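PDB 2HEU: sugar ABC transporter, sugar-binding protein, which probably captures a sugar, possibly a raffinose-type oligosaccharide, outside the cell and hands it to an ABC transporter for uptake. Local coordinates for residues 150-153 and 154-157; 215-218 and 219-223; 94-97 and 98-101. All blocks are in the same frame, centred on the assembly; numbering follows the deposited sequence.

From the N terminus, contact 3 comes first: 94-97 and 98-101 meet round a beta turn in the loop between helix 82-89 and strand 122-123. Contact 1 follows, one turn after another of helix 149-161, and contact 2 lies within helix 212-222. All three are local and run in series along the chain; none nests in or crosses another. Contacts 1 and 2, with centres about 12 Å apart, join their two helices: Lys219 NZ makes salt bridges to Glu153 OE2 (2.7 Å) and Asp150 OD1 (2.8 Å), and Ile223 packs on Phe152. Contact 3 lies on the opposite side of the chain's centre, beside the five-stranded mixed sheet, its centre about 46 Å from that of contact 1.

Contact 1: 150-153 and 154-157; sequences DEFE and QLVK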
ATOM      1  N   ASP A 150      -3.503  -8.985 -22.661  1.00  9.60           N
ATOM      2  CA  ASP A 150      -3.976  -8.709 -24.023  1.00  9.83           C
ATOM      3  C   ASP A 150      -5.351  -8.070 -23.959  1.00  9.81           C
ATOM      4  O   ASP A 150      -5.645  -7.192 -24.797  1.00 10.08           O
ATOM      5  CB  ASP A 150      -3.999 -10.042 -24.793  1.00 10.51           C
ATOM      6  CG  ASP A 150      -2.646 -10.500 -25.254  1.00 11.93           C
ATOM      7  OD1 ASP A 150      -1.635  -9.904 -24.972  1.00 13.04           O
ATOM      8  OD2 ASP A 150      -2.677 -11.568 -25.917  1.00 16.08           O
ATOM      9  N   GLU A 151      -6.211  -8.487 -23.063  1.00 10.22           N
ATOM     10  CA  GLU A 151      -7.523  -7.828 -22.959  1.00  9.65           C
ATOM     11  C   GLU A 151      -7.361  -6.403 -22.497  1.00  9.97           C
ATOM     12  O   GLU A 151      -8.139  -5.518 -22.894  1.00 10.08           O
ATOM     13  CB  GLU A 151      -8.449  -8.519 -22.014  1.00 10.75           C
ATOM     14  CG  GLU A 151      -9.003  -9.851 -22.498  1.00 12.21           C
ATOM     15  CD  GLU A 151     -10.062 -10.415 -21.653  1.00 15.80           C
ATOM     16  OE1 GLU A 151     -10.340  -9.975 -20.580  1.00 20.97           O
ATOM     17  OE2 GLU A 151     -10.760 -11.399 -22.077  1.00 19.26           O
ATOM     18  N   PHE A 152      -6.373  -6.085 -21.685  1.00  9.35           N
ATOM     19  CA  PHE A 152      -6.177  -4.682 -21.206  1.00  9.57           C
ATOM     20  C   PHE A 152      -5.744  -3.788 -22.380  1.00  8.90           C
ATOM     21  O   PHE A 152      -6.260  -2.699 -22.550  1.00  9.34           O
ATOM     22  CB  PHE A 152      -5.186  -4.743 -20.058  1.00  9.35           C
ATOM     23  CG  PHE A 152      -5.137  -3.461 -19.188  1.00  9.12           C
ATOM     24  CD1 PHE A 152      -5.979  -2.391 -19.302  1.00  9.18           C
ATOM     25  CD2 PHE A 152      -4.149  -3.453 -18.205  1.00  9.83           C
ATOM     26  CE1 PHE A 152      -5.863  -1.315 -18.416  1.00  9.69           C
ATOM     27  CE2 PHE A 152      -4.044  -2.382 -17.338  1.00 10.46           C
ATOM     28  CZ  PHE A 152      -4.913  -1.314 -17.446  1.00 10.33           C
ATOM     29  N   GLU A 153      -4.813  -4.298 -23.205  1.00  8.89           N
ATOM     30  CA  GLU A 153      -4.406  -3.586 -24.390  1.00  9.11           C
ATOM     31  C   GLU A 153      -5.660  -3.303 -25.253  1.00  9.26           C
ATOM     32  O   GLU A 153      -5.860  -2.178 -25.720  1.00  9.78           O
ATOM     33  CB  GLU A 153      -3.438  -4.468 -25.249  1.00 10.38           C
ATOM     34  CG  GLU A 153      -2.126  -4.685 -24.670  1.00  9.78           C
ATOM     35  CD  GLU A 153      -1.280  -5.719 -25.414  1.00 10.15           C
ATOM     36  OE1 GLU A 153      -1.864  -6.487 -26.233  1.00 12.13           O
ATOM     37  OE2 GLU A 153      -0.059  -5.770 -25.180  1.00 11.31           O
ATOM     38  N   GLN A 154      -6.503  -4.322 -25.453  1.00  9.42           N
ATOM     39  CA  GLN A 154      -7.647  -4.137 -26.343  1.00 11.11           C
ATOM     40  C   GLN A 154      -8.641  -3.164 -25.774  1.00  9.86           C
ATOM     41  O   GLN A 154      -9.257  -2.403 -26.503  1.00 11.06           O
ATOM     42  CB  GLN A 154      -8.296  -5.479 -26.671  1.00 11.12           C
ATOM     43  CG  GLN A 154      -9.322  -5.363 -27.767  1.00 12.45           C
ATOM     44  CD  GLN A 154      -8.672  -4.916 -29.082  1.00 14.16           C
ATOM     45  OE1 GLN A 154      -9.072  -3.832 -29.650  1.00 16.80           O
ATOM     46  NE2 GLN A 154      -7.657  -5.613 -29.541  1.00 13.43           N
ATOM     47  N   LEU A 155      -8.860  -3.167 -24.458  1.00 10.22           N
ATOM     48  CA  LEU A 155      -9.759  -2.247 -23.789  1.00 10.44           C
ATOM     49  C   LEU A 155      -9.339  -0.820 -24.048  1.00  9.92           C
ATOM     50  O   LEU A 155     -10.154   0.033 -24.365  1.00 10.19           O
ATOM     51  CB  LEU A 155      -9.756  -2.594 -22.285  1.00 10.49           C
ATOM     52  CG  LEU A 155     -10.555  -1.577 -21.409  1.00 10.13           C
ATOM     53  CD1 LEU A 155     -12.013  -1.525 -21.793  1.00 14.23           C
ATOM     54  CD2 LEU A 155     -10.305  -1.923 -19.991  1.00 12.54           C
ATOM     55  N   VAL A 156      -8.042  -0.528 -23.868  1.00  9.04           N
ATOM     56  CA  VAL A 156      -7.528   0.819 -24.066  1.00  9.30           C
ATOM     57  C   VAL A 156      -7.773   1.225 -25.518  1.00  9.44           C
ATOM     58  O   VAL A 156      -8.247   2.335 -25.776  1.00  9.84           O
ATOM     59  CB  VAL A 156      -6.054   0.880 -23.662  1.00  8.53           C
ATOM     60  CG1 VAL A 156      -5.427   2.200 -23.980  1.00  9.45           C
ATOM     61  CG2 VAL A 156      -5.953   0.604 -22.166  1.00  9.11           C
ATOM     62  N   LYS A 157      -7.445   0.349 -26.478  1.00  9.82           N
ATOM     63  CA  LYS A 157      -7.659   0.689 -27.876  1.00 10.34           C
ATOM     64  C   LYS A 157      -9.101   0.891 -28.135  1.00 10.90           C
ATOM     65  O   LYS A 157      -9.487   1.800 -28.906  1.00 11.91           O
ATOM     66  CB  LYS A 157      -7.107  -0.446 -28.762  1.00 10.71           C
ATOM     67  CG  LYS A 157      -5.619  -0.572 -28.688  1.00 11.49           C
ATOM     68  CD  LYS A 157      -5.097  -1.829 -29.424  1.00 13.43           C
ATOM     69  CE  LYS A 157      -3.622  -2.063 -29.154  1.00 15.50           C
ATOM     70  NZ  LYS A 157      -3.226  -3.386 -29.776  1.00 15.93           N
TER
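The carbonyl oxygens of Asp150, Glu151, Phe152 and Glu153 accept in turn the backbone N-H groups of Gln154, Leu155, Val156 and Lys157, the i to i+4 ladder of an alpha helix. The segments are successive turns of helix 149-161, with the bond from Leu155 N to Glu151 O the shortest of the four at 2.9 Å. On the buried side, Phe152 and Val156 lie one turn apart. The Phe152 ring is swung anti to its own backbone nitrogen (chi1 -165°), which brings CD1 to 4.1 Å from Val156 CG2 at an oblique approach. Leu155 adds a looser methyl contact, with CD2 4.4 Å from Phe152 CD1. This apolar side faces other parts of the same lobe: Phe152 rests on Ile223, Val156 on Phe167 and Ile226, and Leu155 on Pro146. Val156 CG2 also sits 3.3 Å from Phe152 O, close against the carbonyl that its own amide uses.

The polar side is organised differently. Glu153 and Lys157 are also one turn apart, yet their charged ends do not meet: Glu153 OE1 and Lys157 NZ remain 4.9 Å apart. Glu153 instead reaches Lys219 through OE2, and Asp150 OD1 binds the same ammonium group, so two carboxylates from adjacent turns probably stabilise its charge. Near the start of the helix, Glu151 OE1 accepts from the amide of Glu147, while Thr148 OG1 receives Glu151 N-H. Lys157 extends along the helix surface, its CG only 3.4 Å from Glu153 O.

Contact 2: 215-218 and 219-223; sequences KDDI and KVMDI
The side chains of Ile218 and Asp222 run alongside each other, one turn apart on the helix, with Ile218 CG2 3.5 Å from Asp222 OD2. The methyl is placed there because CG2 stands opposite the backbone nitrogen across the CA-CB bond, while CG1 lies beside that nitrogen, opposite the carbonyl carbon. Asp222 also leans back on the backbone: its carboxylate carbon CG comes within 3.2 Å of Ile218 O, the oxygen that accepts the Asp222 amide. That backbone bond is short, 2.7 Å from Asp222 N to Ile218 O, but bent, with an angle of 144° at the hydrogen. OD1 of Asp222 is hydrogen-bonded to the hydroxyl of Tyr379, which should help hold the carboxylate's rotation. The nearby carbonyl oxygen is probably an unfavourable neighbour for the carboxylate, against which the side chain of Lys385 also lies.

Asp217 and Met221 form a second such pair, with Asp217 OD2 4.1 Å from Met221 CG. The same CG passes 3.4 Å from the backbone oxygen Asp217 O, and the bends at chi2 (-55°) and chi3 carry the thioether and its methyl onward, where the side chain packs on Asn181, Thr376, Tyr379 and Val380. These pairs lie along helix 212-222, which in this solute-binding protein fold is packed among helices 149-161, 178-189, 370-382 and 385-396 in one lobe. Val220 and Asp216 both touch Trp149 of the first of these. Lys219 sends its chain out to Asp150 and Glu153. Ile223 N bonds to Val220 O (3.2 Å) and weakly to Lys219 O (3.4 Å).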
ATOM      1  N   LYS A 215      10.830  -7.995 -21.788  1.00  9.41           N
ATOM      2  CA  LYS A 215       9.905  -7.841 -22.869  1.00  9.68           C
ATOM      3  C   LYS A 215       8.478  -7.766 -22.344  1.00  9.11           C
ATOM      4  O   LYS A 215       7.651  -6.960 -22.801  1.00  9.36           O
ATOM      5  CB  LYS A 215      10.046  -8.978 -23.882  1.00 11.44           C
ATOM      6  CG  LYS A 215      11.347  -8.905 -24.669  1.00 14.15           C
ATOM      7  CD  LYS A 215      11.465 -10.157 -25.599  1.00 16.28           C
ATOM      8  CE  LYS A 215      12.784 -10.162 -26.374  1.00 16.53           C
ATOM      9  NZ  LYS A 215      12.865  -9.098 -27.302  1.00 17.61           N
ATOM     10  N   ASP A 216       8.153  -8.634 -21.392  1.00  8.74           N
ATOM     11  CA  ASP A 216       6.796  -8.636 -20.816  1.00  8.85           C
ATOM     12  C   ASP A 216       6.544  -7.367 -19.998  1.00  8.12           C
ATOM     13  O   ASP A 216       5.460  -6.801 -20.061  1.00  8.71           O
ATOM     14  CB  ASP A 216       6.563  -9.871 -19.979  1.00  9.50           C
ATOM     15  CG  ASP A 216       6.283 -11.165 -20.818  1.00 11.40           C
ATOM     16  OD1 ASP A 216       5.955 -11.039 -21.996  1.00 13.75           O
ATOM     17  OD2 ASP A 216       6.331 -12.249 -20.236  1.00 13.52           O
ATOM     18  N   ASP A 217       7.531  -6.952 -19.202  1.00  8.41           N
ATOM     19  CA  ASP A 217       7.365  -5.683 -18.467  1.00  8.39           C
ATOM     20  C   ASP A 217       7.098  -4.531 -19.445  1.00  7.91           C
ATOM     21  O   ASP A 217       6.238  -3.698 -19.182  1.00  8.36           O
ATOM     22  CB  ASP A 217       8.634  -5.405 -17.666  1.00  8.74           C
ATOM     23  CG  ASP A 217       8.591  -4.054 -17.003  1.00  8.25           C
ATOM     24  OD1 ASP A 217       7.748  -4.016 -16.007  1.00  8.17           O
ATOM     25  OD2 ASP A 217       9.248  -3.107 -17.393  1.00  8.58           O
ATOM     26  N   ILE A 218       7.840  -4.459 -20.554  1.00  8.27           N
ATOM     27  CA  ILE A 218       7.647  -3.433 -21.534  1.00  8.24           C
ATOM     28  C   ILE A 218       6.283  -3.527 -22.158  1.00  8.04           C
ATOM     29  O   ILE A 218       5.627  -2.520 -22.391  1.00  8.62           O
ATOM     30  CB  ILE A 218       8.806  -3.505 -22.543  1.00  8.98           C
ATOM     31  CG1 ILE A 218      10.098  -3.013 -21.873  1.00  9.38           C
ATOM     32  CG2 ILE A 218       8.463  -2.711 -23.808  1.00 10.11           C
ATOM     33  CD1 ILE A 218      11.369  -3.334 -22.629  1.00  9.66           C
ATOM     34  N   LYS A 219       5.801  -4.747 -22.446  1.00  8.43           N
ATOM     35  CA  LYS A 219       4.459  -4.938 -22.963  1.00  8.12           C
ATOM     36  C   LYS A 219       3.428  -4.316 -22.015  1.00  7.99           C
ATOM     37  O   LYS A 219       2.525  -3.568 -22.442  1.00  8.99           O
ATOM     38  CB  LYS A 219       4.171  -6.413 -23.161  1.00  8.64           C
ATOM     39  CG  LYS A 219       2.780  -6.766 -23.591  1.00  9.44           C
ATOM     40  CD  LYS A 219       2.575  -8.261 -23.663  1.00 10.94           C
ATOM     41  CE  LYS A 219       1.180  -8.743 -23.938  1.00 11.58           C
ATOM     42  NZ  LYS A 219       0.703  -8.383 -25.261  1.00 11.48           N
ATOM     43  N   VAL A 220       3.535  -4.592 -20.739  1.00  8.09           N
ATOM     44  CA  VAL A 220       2.563  -4.053 -19.759  1.00  7.96           C
ATOM     45  C   VAL A 220       2.693  -2.520 -19.680  1.00  7.64           C
ATOM     46  O   VAL A 220       1.695  -1.782 -19.678  1.00  7.75           O
ATOM     47  CB  VAL A 220       2.690  -4.740 -18.425  1.00  8.39           C
ATOM     48  CG1 VAL A 220       1.695  -4.135 -17.423  1.00  9.56           C
ATOM     49  CG2 VAL A 220       2.446  -6.233 -18.549  1.00  9.71           C
ATOM     50  N   MET A 221       3.926  -2.000 -19.612  1.00  7.58           N
ATOM     51  CA  MET A 221       4.128  -0.556 -19.617  1.00  7.26           C
ATOM     52  C   MET A 221       3.587   0.081 -20.877  1.00  7.48           C
ATOM     53  O   MET A 221       3.063   1.225 -20.828  1.00  8.11           O
ATOM     54  CB  MET A 221       5.607  -0.209 -19.441  1.00  7.55           C
ATOM     55  CG  MET A 221       6.158  -0.442 -18.056  1.00  7.97           C
ATOM     56  SD  MET A 221       5.272   0.382 -16.722  1.00  8.46           S
ATOM     57  CE  MET A 221       5.216   2.076 -17.338  1.00 10.13           C
ATOM     58  N   ASP A 222       3.690  -0.603 -22.023  1.00  7.69           N
ATOM     59  CA  ASP A 222       3.242  -0.055 -23.268  1.00  7.90           C
ATOM     60  C   ASP A 222       1.757   0.120 -23.371  1.00  8.05           C
ATOM     61  O   ASP A 222       1.278   0.867 -24.220  1.00  8.42           O
ATOM     62  CB  ASP A 222       3.783  -0.866 -24.477  1.00  8.25           C
ATOM     63  CG  ASP A 222       5.179  -0.512 -24.843  1.00  9.28           C
ATOM     64  OD1 ASP A 222       5.695   0.546 -24.438  1.00 10.50           O
ATOM     65  OD2 ASP A 222       5.804  -1.285 -25.627  1.00 10.62           O
ATOM     66  N   ILE A 223       0.975  -0.516 -22.483  1.00  8.08           N
ATOM     67  CA  ILE A 223      -0.466  -0.226 -22.436  1.00  8.32           C
ATOM     68  C   ILE A 223      -0.704   1.253 -22.195  1.00  8.05           C
ATOM     69  O   ILE A 223      -1.637   1.852 -22.701  1.00  8.85           O
ATOM     70  CB  ILE A 223      -1.137  -1.122 -21.368  1.00  8.21           C
ATOM     71  CG1 ILE A 223      -1.017  -2.593 -21.762  1.00  9.35           C
ATOM     72  CG2 ILE A 223      -2.591  -0.735 -21.141  1.00  9.12           C
ATOM     73  CD1 ILE A 223      -1.412  -3.603 -20.684  1.00  9.82           C
TER

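Contact 3: 94-97 and 98-101; sequences EDLS and NKDY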
ATOM      1  N   GLU A  94       9.044  -5.365  21.070  1.00 13.42           N
ATOM      2  CA  GLU A  94       8.653  -6.619  21.674  1.00 14.73           C
ATOM      3  C   GLU A  94       8.328  -7.653  20.594  1.00 14.97           C
ATOM      4  O   GLU A  94       7.670  -7.358  19.612  1.00 14.83           O
ATOM      5  CB  GLU A  94       7.446  -6.395  22.555  1.00 14.66           C
ATOM      6  CG  GLU A  94       7.052  -7.645  23.342  1.00 17.65           C
ATOM      7  CD  GLU A  94       5.930  -7.467  24.292  1.00 16.45           C
ATOM      8  OE1 GLU A  94       5.380  -6.395  24.452  1.00 18.27           O
ATOM      9  OE2 GLU A  94       5.583  -8.502  24.967  1.00 18.04           O
ATOM     10  N   ASP A  95       8.772  -8.884  20.774  1.00 14.93           N
ATOM     11  CA  ASP A  95       8.440  -9.997  19.976  1.00 15.66           C
ATOM     12  C   ASP A  95       6.998 -10.377  20.284  1.00 16.16           C
ATOM     13  O   ASP A  95       6.581 -10.765  21.376  1.00 16.60           O
ATOM     14  CB  ASP A  95       9.430 -11.186  20.260  1.00 17.88           C
ATOM     15  CG  ASP A  95       9.092 -12.458  19.509  1.00 19.80           C
ATOM     16  OD1 ASP A  95       8.201 -12.460  18.642  1.00 19.17           O
ATOM     17  OD2 ASP A  95       9.801 -13.464  19.781  1.00 22.20           O
ATOM     18  N   LEU A  96       6.162 -10.213  19.263  1.00 15.47           N
ATOM     19  CA  LEU A  96       4.731 -10.507  19.318  1.00 14.36           C
ATOM     20  C   LEU A  96       4.319 -11.898  18.859  1.00 17.97           C
ATOM     21  O   LEU A  96       3.117 -12.222  18.814  1.00 17.54           O
ATOM     22  CB  LEU A  96       3.909  -9.471  18.582  1.00 14.79           C
ATOM     23  CG  LEU A  96       4.280  -7.985  18.894  1.00 13.06           C
ATOM     24  CD1 LEU A  96       3.355  -7.072  18.068  1.00 14.63           C
ATOM     25  CD2 LEU A  96       4.123  -7.620  20.351  1.00 14.50           C
ATOM     26  N   SER A  97       5.285 -12.719  18.433  1.00 16.75           N
ATOM     27  CA  SER A  97       4.973 -13.990  17.742  1.00 18.03           C
ATOM     28  C   SER A  97       4.042 -14.902  18.451  1.00 18.79           C
ATOM     29  O   SER A  97       3.208 -15.537  17.755  1.00 21.87           O
ATOM     30  CB  SER A  97       6.296 -14.776  17.510  1.00 20.72           C
ATOM     31  OG  SER A  97       7.243 -13.997  16.807  1.00 20.94           O
ATOM     32  N   ASN A  98       4.088 -14.911  19.790  1.00 18.74           N
ATOM     33  CA  ASN A  98       3.361 -15.862  20.611  1.00 19.66           C
ATOM     34  C   ASN A  98       2.142 -15.223  21.279  1.00 18.29           C
ATOM     35  O   ASN A  98       1.510 -15.903  22.061  1.00 22.08           O
ATOM     36  CB  ASN A  98       4.341 -16.487  21.611  1.00 19.89           C
ATOM     37  CG  ASN A  98       5.559 -17.019  20.933  1.00 26.08           C
ATOM     38  OD1 ASN A  98       5.465 -17.854  20.033  1.00 33.22           O
ATOM     39  ND2 ASN A  98       6.696 -16.460  21.254  1.00 32.72           N
ATOM     40  N   LYS A  99       1.729 -14.028  20.918  1.00 18.03           N
ATOM     41  CA  LYS A  99       0.578 -13.342  21.505  1.00 17.69           C
ATOM     42  C   LYS A  99      -0.629 -13.995  20.985  1.00 17.10           C
ATOM     43  O   LYS A  99      -0.794 -14.172  19.768  1.00 18.59           O
ATOM     44  CB  LYS A  99       0.589 -11.887  21.134  1.00 17.48           C
ATOM     45  CG  LYS A  99       1.747 -11.063  21.576  1.00 18.03           C
ATOM     46  CD  LYS A  99       1.913 -10.919  23.055  1.00 18.31           C
ATOM     47  CE  LYS A  99       3.039  -9.937  23.339  1.00 17.78           C
ATOM     48  NZ  LYS A  99       3.212  -9.905  24.835  1.00 18.45           N
ATOM     49  N   ASP A 100      -1.555 -14.312  21.851  1.00 18.50           N
ATOM     50  CA  ASP A 100      -2.800 -14.895  21.402  1.00 18.77           C
ATOM     51  C   ASP A 100      -3.541 -13.959  20.428  1.00 17.13           C
ATOM     52  O   ASP A 100      -4.168 -14.452  19.463  1.00 19.04           O
ATOM     53  CB  ASP A 100      -3.690 -15.316  22.573  1.00 20.57           C
ATOM     54  CG  ASP A 100      -3.123 -16.515  23.382  0.50 17.67           C
ATOM     55  OD1 ASP A 100      -2.195 -17.231  22.971  0.50 23.80           O
ATOM     56  OD2 ASP A 100      -3.664 -16.709  24.451  0.50 23.43           O
ATOM     57  N   TYR A 101      -3.488 -12.670  20.658  1.00 16.13           N
ATOM     58  CA  TYR A 101      -4.227 -11.751  19.833  1.00 14.99           C
ATOM     59  C   TYR A 101      -3.691 -11.725  18.391  1.00 16.04           C
ATOM     60  O   TYR A 101      -4.401 -11.311  17.475  1.00 15.93           O
ATOM     61  CB  TYR A 101      -4.231 -10.311  20.439  1.00 16.04           C
ATOM     62  CG  TYR A 101      -2.942  -9.606  20.681  1.00 14.29           C
ATOM     63  CD1 TYR A 101      -2.540  -9.375  21.986  1.00 13.76           C
ATOM     64  CD2 TYR A 101      -2.134  -9.168  19.665  1.00 14.55           C
ATOM     65  CE1 TYR A 101      -1.373  -8.780  22.256  1.00 15.04           C
ATOM     66  CE2 TYR A 101      -0.971  -8.477  19.886  1.00 13.79           C
ATOM     67  CZ  TYR A 101      -0.587  -8.240  21.227  1.00 13.32           C
ATOM     68  OH  TYR A 101       0.588  -7.560  21.428  1.00 14.54           O
TER
HETATM   69  O   HOH W   1       5.187 -13.133  21.761  1.00 25.88           O
HETATM   70  O   HOH W   2       9.321 -15.990  19.411  1.00 29.85           O
HETATM   71  O   HOH W   3       0.467 -15.982  18.123  1.00 23.96           O
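The side chains of Glu94 and Lys99 meet nearly perpendicular and close a salt bridge, Lys99 NZ lying 2.8 Å from Glu94 OE2. The ammonium comes from above the carboxylate, 47° out of its plane. A bend at chi2 (-64°) takes the lysine chain back over the turn, so that Lys99 CE rests 3.9 Å from Leu96 CD2. The same methyl meets the hydroxyl of Tyr101, while Lys99 CB sits over the centre of the Tyr101 ring.

These groups sit on a turn: Leu96 to Lys99 is a type I beta turn, closed by Lys99 N and Leu96 O at 3.1 Å. An Asx turn overlaps its start: Asp95 OD1 accepts the Ser97 amide and, on its syn lone pair, the Ser97 hydroxyl, with OG 2.6 Å away. Two waters bridge Asp95 to Asn98, one between backbone groups and one between side chains; a third joins Ser97 O to Lys99 O.

Beyond this, Ser97 OG also takes the Val119 amide. Leu96 and Tyr101 pack on strands 295-298 and 122-123, while helix 305-315 meets Lys99 through Asn309 and Tyr101 through Val312.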